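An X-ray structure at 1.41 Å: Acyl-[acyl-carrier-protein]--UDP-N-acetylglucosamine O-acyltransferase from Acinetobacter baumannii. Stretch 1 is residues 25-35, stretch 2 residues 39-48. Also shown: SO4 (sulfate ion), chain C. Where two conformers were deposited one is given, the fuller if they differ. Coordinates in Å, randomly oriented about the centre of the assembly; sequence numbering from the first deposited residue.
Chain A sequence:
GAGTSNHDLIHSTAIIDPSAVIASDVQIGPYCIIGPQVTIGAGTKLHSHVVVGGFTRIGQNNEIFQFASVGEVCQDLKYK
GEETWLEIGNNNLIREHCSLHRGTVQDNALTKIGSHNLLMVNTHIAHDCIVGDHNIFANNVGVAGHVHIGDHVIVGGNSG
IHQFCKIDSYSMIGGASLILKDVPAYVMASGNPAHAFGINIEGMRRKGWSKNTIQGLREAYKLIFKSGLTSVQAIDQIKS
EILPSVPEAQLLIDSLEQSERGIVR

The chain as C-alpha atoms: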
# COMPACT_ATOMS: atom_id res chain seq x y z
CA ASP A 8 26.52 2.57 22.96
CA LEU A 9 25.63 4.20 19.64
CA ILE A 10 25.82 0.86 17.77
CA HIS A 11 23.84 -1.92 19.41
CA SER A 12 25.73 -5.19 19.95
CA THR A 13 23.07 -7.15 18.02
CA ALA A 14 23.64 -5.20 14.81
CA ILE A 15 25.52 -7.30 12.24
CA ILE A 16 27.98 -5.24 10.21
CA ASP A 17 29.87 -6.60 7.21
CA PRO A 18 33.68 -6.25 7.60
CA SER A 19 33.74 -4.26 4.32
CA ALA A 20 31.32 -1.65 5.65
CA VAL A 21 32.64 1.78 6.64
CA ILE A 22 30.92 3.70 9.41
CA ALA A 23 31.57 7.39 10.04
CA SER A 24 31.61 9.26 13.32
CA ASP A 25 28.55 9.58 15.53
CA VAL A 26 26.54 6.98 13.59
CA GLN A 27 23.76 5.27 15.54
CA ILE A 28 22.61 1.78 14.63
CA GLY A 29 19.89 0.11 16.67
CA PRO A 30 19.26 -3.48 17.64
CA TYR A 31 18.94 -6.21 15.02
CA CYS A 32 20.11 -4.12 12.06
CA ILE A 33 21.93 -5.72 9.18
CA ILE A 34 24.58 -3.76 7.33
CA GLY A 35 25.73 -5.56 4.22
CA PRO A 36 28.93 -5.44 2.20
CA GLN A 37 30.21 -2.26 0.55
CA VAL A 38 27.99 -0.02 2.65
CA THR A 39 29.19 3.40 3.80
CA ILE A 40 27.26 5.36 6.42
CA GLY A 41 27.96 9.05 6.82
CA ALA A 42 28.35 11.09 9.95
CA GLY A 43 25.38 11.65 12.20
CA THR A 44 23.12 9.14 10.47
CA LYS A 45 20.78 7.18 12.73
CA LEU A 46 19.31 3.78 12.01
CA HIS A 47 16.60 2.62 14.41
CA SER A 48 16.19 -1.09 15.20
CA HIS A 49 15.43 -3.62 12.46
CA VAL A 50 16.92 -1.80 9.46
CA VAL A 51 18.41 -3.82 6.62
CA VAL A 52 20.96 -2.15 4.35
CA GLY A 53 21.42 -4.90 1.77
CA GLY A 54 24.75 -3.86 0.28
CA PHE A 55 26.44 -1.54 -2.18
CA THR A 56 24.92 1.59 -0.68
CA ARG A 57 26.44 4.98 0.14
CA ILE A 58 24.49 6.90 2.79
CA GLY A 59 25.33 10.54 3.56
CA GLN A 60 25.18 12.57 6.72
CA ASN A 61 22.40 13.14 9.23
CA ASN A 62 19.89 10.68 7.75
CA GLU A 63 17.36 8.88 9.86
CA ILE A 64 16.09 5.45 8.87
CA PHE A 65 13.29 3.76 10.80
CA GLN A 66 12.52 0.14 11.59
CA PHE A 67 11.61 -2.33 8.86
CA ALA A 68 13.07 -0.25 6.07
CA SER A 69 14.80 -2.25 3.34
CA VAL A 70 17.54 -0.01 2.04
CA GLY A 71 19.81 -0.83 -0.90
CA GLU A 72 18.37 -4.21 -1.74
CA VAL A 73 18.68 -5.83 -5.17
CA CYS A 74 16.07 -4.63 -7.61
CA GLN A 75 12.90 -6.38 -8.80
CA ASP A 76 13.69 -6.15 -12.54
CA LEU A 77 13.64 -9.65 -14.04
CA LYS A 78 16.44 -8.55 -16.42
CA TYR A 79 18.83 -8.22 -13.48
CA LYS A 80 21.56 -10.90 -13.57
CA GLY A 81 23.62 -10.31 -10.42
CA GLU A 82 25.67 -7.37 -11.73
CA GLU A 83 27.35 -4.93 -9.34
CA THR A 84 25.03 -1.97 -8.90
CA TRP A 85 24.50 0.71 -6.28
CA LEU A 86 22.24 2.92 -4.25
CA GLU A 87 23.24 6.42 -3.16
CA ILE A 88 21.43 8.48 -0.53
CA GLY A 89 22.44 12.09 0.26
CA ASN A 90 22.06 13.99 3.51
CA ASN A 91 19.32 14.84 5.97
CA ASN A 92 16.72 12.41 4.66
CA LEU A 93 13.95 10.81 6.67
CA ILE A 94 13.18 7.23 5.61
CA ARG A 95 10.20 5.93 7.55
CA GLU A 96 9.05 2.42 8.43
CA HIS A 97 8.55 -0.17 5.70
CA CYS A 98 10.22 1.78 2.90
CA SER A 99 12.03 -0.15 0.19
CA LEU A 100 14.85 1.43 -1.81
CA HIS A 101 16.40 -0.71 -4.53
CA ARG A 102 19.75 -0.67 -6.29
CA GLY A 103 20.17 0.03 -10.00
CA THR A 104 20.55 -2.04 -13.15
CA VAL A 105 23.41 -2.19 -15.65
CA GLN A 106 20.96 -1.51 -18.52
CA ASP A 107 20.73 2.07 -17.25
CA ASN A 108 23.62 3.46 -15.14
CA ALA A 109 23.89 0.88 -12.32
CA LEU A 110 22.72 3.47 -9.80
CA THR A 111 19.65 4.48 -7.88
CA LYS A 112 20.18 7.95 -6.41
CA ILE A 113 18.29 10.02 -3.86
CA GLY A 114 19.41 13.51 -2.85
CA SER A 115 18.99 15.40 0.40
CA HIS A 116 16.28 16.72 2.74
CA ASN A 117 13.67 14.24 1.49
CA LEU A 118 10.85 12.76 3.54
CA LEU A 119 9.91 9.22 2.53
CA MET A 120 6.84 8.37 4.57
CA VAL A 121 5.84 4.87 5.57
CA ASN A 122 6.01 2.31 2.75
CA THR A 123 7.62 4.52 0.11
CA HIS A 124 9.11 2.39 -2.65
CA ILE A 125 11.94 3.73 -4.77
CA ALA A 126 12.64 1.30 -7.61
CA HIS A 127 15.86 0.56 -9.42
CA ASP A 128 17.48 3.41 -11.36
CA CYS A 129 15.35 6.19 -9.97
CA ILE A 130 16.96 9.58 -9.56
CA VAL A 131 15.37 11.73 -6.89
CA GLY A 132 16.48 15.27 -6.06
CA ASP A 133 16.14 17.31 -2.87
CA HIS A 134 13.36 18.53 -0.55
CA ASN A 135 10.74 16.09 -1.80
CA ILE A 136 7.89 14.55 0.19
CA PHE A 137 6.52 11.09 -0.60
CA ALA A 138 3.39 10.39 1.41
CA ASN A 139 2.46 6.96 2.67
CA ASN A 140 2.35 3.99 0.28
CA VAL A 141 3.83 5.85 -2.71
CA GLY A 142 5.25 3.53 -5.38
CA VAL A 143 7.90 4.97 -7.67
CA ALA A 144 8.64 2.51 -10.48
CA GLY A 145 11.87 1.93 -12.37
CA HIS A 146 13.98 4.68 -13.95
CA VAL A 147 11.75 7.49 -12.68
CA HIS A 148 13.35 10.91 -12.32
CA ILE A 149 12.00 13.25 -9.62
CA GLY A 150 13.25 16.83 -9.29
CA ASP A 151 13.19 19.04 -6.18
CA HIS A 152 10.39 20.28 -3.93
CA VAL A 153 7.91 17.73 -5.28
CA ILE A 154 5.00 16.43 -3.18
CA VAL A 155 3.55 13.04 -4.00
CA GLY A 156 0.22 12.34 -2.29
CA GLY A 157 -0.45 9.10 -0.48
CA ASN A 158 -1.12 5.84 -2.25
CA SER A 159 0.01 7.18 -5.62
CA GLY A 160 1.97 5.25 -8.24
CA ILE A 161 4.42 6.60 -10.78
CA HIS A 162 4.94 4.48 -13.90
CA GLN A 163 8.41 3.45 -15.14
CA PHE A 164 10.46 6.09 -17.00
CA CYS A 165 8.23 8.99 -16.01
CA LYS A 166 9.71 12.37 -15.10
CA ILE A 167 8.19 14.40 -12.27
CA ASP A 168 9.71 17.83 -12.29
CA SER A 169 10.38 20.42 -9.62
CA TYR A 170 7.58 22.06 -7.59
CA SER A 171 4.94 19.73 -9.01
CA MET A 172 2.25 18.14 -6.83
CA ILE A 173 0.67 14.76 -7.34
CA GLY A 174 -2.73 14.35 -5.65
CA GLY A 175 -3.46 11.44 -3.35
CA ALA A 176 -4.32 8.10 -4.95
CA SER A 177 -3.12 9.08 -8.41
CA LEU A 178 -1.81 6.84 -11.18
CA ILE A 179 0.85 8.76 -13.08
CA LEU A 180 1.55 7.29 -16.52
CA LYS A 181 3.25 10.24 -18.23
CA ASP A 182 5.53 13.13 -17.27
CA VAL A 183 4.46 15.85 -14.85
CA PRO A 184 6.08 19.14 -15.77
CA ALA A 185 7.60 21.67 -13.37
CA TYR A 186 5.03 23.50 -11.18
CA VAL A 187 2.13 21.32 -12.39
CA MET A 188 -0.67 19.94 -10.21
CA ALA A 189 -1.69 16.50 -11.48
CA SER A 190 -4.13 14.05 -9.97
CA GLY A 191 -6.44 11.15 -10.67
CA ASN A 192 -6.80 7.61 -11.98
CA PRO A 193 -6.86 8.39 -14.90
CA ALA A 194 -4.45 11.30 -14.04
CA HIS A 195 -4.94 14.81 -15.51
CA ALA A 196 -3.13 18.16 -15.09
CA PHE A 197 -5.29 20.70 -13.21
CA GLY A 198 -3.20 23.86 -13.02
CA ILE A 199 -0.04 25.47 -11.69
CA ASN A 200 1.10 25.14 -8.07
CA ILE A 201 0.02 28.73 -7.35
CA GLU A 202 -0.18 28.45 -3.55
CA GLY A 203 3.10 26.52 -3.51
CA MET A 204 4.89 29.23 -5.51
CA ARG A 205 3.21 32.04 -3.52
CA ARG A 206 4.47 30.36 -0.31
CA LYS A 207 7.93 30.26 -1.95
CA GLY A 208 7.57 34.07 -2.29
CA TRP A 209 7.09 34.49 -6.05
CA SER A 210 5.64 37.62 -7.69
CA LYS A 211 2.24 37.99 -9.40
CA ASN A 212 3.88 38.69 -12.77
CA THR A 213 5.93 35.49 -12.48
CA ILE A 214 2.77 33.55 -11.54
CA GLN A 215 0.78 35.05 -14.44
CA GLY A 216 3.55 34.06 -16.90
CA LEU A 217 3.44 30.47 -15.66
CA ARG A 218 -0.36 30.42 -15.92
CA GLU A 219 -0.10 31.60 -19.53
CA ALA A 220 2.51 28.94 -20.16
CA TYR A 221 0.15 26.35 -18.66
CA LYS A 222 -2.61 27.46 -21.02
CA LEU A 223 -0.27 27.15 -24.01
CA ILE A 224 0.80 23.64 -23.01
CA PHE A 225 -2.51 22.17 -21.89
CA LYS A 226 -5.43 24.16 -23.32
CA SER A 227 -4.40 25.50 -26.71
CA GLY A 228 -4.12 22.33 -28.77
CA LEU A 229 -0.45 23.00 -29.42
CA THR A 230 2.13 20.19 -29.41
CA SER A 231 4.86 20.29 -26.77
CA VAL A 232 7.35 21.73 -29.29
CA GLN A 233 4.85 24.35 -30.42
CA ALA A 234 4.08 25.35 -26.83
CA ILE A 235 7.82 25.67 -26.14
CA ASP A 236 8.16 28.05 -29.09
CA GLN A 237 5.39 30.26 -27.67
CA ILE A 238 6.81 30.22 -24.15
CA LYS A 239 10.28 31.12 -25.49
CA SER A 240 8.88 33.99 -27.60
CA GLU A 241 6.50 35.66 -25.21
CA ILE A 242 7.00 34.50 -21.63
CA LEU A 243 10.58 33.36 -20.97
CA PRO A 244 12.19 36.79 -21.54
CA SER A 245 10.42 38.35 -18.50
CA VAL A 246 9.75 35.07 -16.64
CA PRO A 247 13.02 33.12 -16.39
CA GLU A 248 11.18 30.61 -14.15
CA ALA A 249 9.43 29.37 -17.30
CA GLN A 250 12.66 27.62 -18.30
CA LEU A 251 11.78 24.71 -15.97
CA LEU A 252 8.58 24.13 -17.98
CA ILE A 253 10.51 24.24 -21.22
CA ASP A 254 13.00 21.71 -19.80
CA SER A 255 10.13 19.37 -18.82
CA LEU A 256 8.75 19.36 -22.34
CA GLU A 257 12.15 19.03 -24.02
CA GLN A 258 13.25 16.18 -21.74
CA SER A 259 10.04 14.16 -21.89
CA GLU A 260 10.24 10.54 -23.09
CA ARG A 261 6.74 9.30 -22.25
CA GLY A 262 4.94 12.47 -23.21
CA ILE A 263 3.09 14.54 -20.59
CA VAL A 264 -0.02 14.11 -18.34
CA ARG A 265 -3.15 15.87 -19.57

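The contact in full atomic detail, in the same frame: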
# COMPACT_ATOMS: atom_id res chain seq x y z
N ASP A 25 29.85 9.32 14.92
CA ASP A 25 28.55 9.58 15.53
C ASP A 25 27.36 8.91 14.83
O ASP A 25 26.24 9.41 14.89
CB ASP A 25 28.29 11.08 15.84
CG ASP A 25 29.49 11.79 16.45
OD1 ASP A 25 29.90 11.42 17.57
OD2 ASP A 25 29.99 12.73 15.81
N VAL A 26 27.62 7.77 14.19
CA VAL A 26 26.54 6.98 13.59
C VAL A 26 25.88 6.13 14.67
O VAL A 26 26.55 5.53 15.50
CB VAL A 26 27.07 6.11 12.45
CG1 VAL A 26 26.03 5.05 12.02
CG2 VAL A 26 27.42 7.01 11.26
N GLN A 27 24.55 6.10 14.64
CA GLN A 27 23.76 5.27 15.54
C GLN A 27 23.14 4.16 14.73
O GLN A 27 22.61 4.40 13.65
CB GLN A 27 22.67 6.08 16.20
CG GLN A 27 23.18 7.16 17.13
CD GLN A 27 22.06 8.08 17.55
OE1 GLN A 27 21.88 9.17 17.00
NE2 GLN A 27 21.25 7.61 18.48
N ILE A 28 23.21 2.95 15.26
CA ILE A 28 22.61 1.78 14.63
C ILE A 28 21.94 0.99 15.74
O ILE A 28 22.60 0.57 16.68
CB ILE A 28 23.65 0.91 13.89
CG1 ILE A 28 24.36 1.71 12.79
CG2 ILE A 28 23.00 -0.37 13.31
CD1 ILE A 28 25.48 0.98 12.07
N GLY A 29 20.63 0.79 15.62
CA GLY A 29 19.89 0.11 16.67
C GLY A 29 19.94 -1.40 16.62
O GLY A 29 20.58 -2.01 15.76
N PRO A 30 19.23 -2.03 17.56
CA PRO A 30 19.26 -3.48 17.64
C PRO A 30 18.77 -4.18 16.37
O PRO A 30 17.86 -3.70 15.69
CB PRO A 30 18.29 -3.80 18.78
CG PRO A 30 18.17 -2.56 19.58
CD PRO A 30 18.46 -1.41 18.66
N TYR A 31 19.42 -5.30 16.05
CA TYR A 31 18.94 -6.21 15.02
C TYR A 31 18.98 -5.62 13.63
O TYR A 31 18.24 -6.05 12.76
CB TYR A 31 17.55 -6.79 15.39
CG TYR A 31 17.50 -7.35 16.79
CD1 TYR A 31 16.57 -6.91 17.75
CD2 TYR A 31 18.42 -8.31 17.18
CE1 TYR A 31 16.57 -7.46 19.05
CE2 TYR A 31 18.44 -8.84 18.46
CZ TYR A 31 17.52 -8.40 19.39
OH TYR A 31 17.59 -8.97 20.64
N CYS A 32 19.82 -4.61 13.42
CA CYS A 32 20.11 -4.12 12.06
C CYS A 32 21.11 -5.00 11.35
O CYS A 32 21.99 -5.60 11.97
CB CYS A 32 20.68 -2.70 12.10
SG CYS A 32 19.47 -1.43 12.56
N ILE A 33 20.99 -5.02 10.03
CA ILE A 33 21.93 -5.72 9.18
C ILE A 33 22.54 -4.72 8.24
O ILE A 33 21.81 -4.02 7.52
CB ILE A 33 21.21 -6.82 8.35
CG1 ILE A 33 20.42 -7.80 9.24
CG2 ILE A 33 22.18 -7.51 7.38
CD1 ILE A 33 21.27 -8.50 10.28
N ILE A 34 23.86 -4.62 8.26
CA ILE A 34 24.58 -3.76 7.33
C ILE A 34 25.41 -4.65 6.42
O ILE A 34 26.34 -5.34 6.88
CB ILE A 34 25.51 -2.77 8.09
CG1 ILE A 34 24.77 -1.99 9.18
CG2 ILE A 34 26.22 -1.84 7.08
CD1 ILE A 34 23.59 -1.17 8.67
N GLY A 35 25.08 -4.67 5.14
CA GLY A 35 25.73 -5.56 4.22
C GLY A 35 27.07 -5.04 3.69
O GLY A 35 27.58 -4.00 4.10
N THR A 39 28.55 2.30 3.09
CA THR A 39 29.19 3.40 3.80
C THR A 39 28.10 4.22 4.42
O THR A 39 27.11 4.54 3.75
CB THR A 39 30.10 4.24 2.87
OG1 THR A 39 29.33 4.93 1.90
CG2 THR A 39 31.10 3.36 2.18
N ILE A 40 28.25 4.57 5.70
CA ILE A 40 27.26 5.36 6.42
C ILE A 40 27.91 6.62 6.96
O ILE A 40 28.85 6.55 7.77
CB ILE A 40 26.59 4.58 7.56
CG1 ILE A 40 26.02 3.26 7.02
CG2 ILE A 40 25.50 5.44 8.21
CD1 ILE A 40 25.30 2.45 8.06
N GLY A 41 27.40 7.75 6.50
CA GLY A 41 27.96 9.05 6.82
C GLY A 41 27.61 9.59 8.19
O GLY A 41 26.68 9.14 8.87
N ALA A 42 28.37 10.60 8.59
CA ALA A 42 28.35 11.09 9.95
C ALA A 42 26.98 11.54 10.38
O ALA A 42 26.25 12.20 9.63
CB ALA A 42 29.35 12.25 10.08
N GLY A 43 26.62 11.19 11.61
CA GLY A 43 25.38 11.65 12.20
C GLY A 43 24.13 10.89 11.79
O GLY A 43 23.04 11.21 12.25
N THR A 44 24.27 9.93 10.89
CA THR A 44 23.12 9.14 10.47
C THR A 44 22.70 8.21 11.59
O THR A 44 23.53 7.67 12.34
CB THR A 44 23.45 8.40 9.17
OG1 THR A 44 23.37 9.35 8.09
CG2 THR A 44 22.46 7.25 8.88
N LYS A 45 21.39 8.07 11.73
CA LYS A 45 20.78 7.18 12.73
C LYS A 45 19.89 6.14 12.07
O LYS A 45 18.96 6.49 11.33
CB LYS A 45 19.94 7.96 13.74
CG LYS A 45 19.14 7.08 14.71
CD LYS A 45 18.37 7.92 15.73
CE LYS A 45 17.63 7.03 16.70
NZ LYS A 45 16.93 7.82 17.76
N LEU A 46 20.20 4.89 12.34
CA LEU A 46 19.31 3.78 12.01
C LEU A 46 18.66 3.36 13.30
O LEU A 46 19.35 3.17 14.30
CB LEU A 46 20.09 2.61 11.42
CG LEU A 46 20.42 2.63 9.93
CD1 LEU A 46 21.22 3.88 9.53
CD2 LEU A 46 21.16 1.38 9.54
N HIS A 47 17.34 3.19 13.28
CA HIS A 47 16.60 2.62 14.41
C HIS A 47 16.88 1.12 14.48
O HIS A 47 17.84 0.63 13.88
CB HIS A 47 15.12 2.95 14.20
CG HIS A 47 14.82 4.40 14.41
ND1 HIS A 47 14.03 4.85 15.46
CD2 HIS A 47 15.24 5.50 13.75
CE1 HIS A 47 13.97 6.18 15.40
NE2 HIS A 47 14.70 6.59 14.38
N SER A 48 16.07 0.37 15.22
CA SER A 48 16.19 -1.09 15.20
C SER A 48 15.69 -1.64 13.86
O SER A 48 14.96 -0.97 13.12
CB SER A 48 15.37 -1.71 16.33
OG SER A 48 13.97 -1.67 16.09
S SO4 C . 13.84 6.54 19.60
O1 SO4 C . 14.56 6.60 20.87
O2 SO4 C . 13.22 7.84 19.32
O3 SO4 C . 14.78 6.22 18.52
O4 SO4 C . 12.79 5.50 19.67
O HOH W 1 18.92 8.86 19.35

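The two stretches lie one above the other as neighbouring turns of the chain, and short parallel strands join them. Q27 pairs with K45 and I28 with L46, with CA–CA distances of 4.5 and 4.7 Å. Type II turns run from G29 to C32 and from G41 to T44; the second is closed by T44 N to G41 O at 3.2 Å.

Backbone hydrogen bonds carry the pairing. Q27 N donates to T44 O at 3.0 Å, and L46 N donates to Q27 O at 2.8 Å. Both are nearly straight. G29 N then makes a weak bond to L46 O at 3.0 Å, where the angle falls to 129°. CA–H...O contacts add to this ladder: V26 CA lies 3.3 Å from T44 O, and K45 CA lies 3.5 Å from Q27 O. The same carbonyls thus serve both N–H and CA–H groups.

G29 fits closely against the second stretch. An ideal CB here would lie 2.7 Å from both H47 C and S48 N, too near for either. G43 has a positive phi, which by itself favours glycine.

Apolar side chains meet on the face that carries I28 and L46. I34 CD1 reaches L46 CD2 at 3.6 Å and I40 CD1 at 4.0 Å. V26 CG1 lies 3.9 Å from I40 CG2, and I28 CD1 lies 4.3 Å from I40 CD1. These branched chains are all buried.

Q27 and K45 share the other face, which is partly exposed. Their side chains approach at 3.9 Å, OE1 of Q27 to CD of K45. A water bridges their ends, accepting from Q27 NE2 and K45 NZ, each at 2.8 Å. The K45 chain is fully extended, and its NZ also donates to sulfate O3 at 2.8 Å, a charge-assisted bond. The sulfate probably comes from the crystallisation liquor.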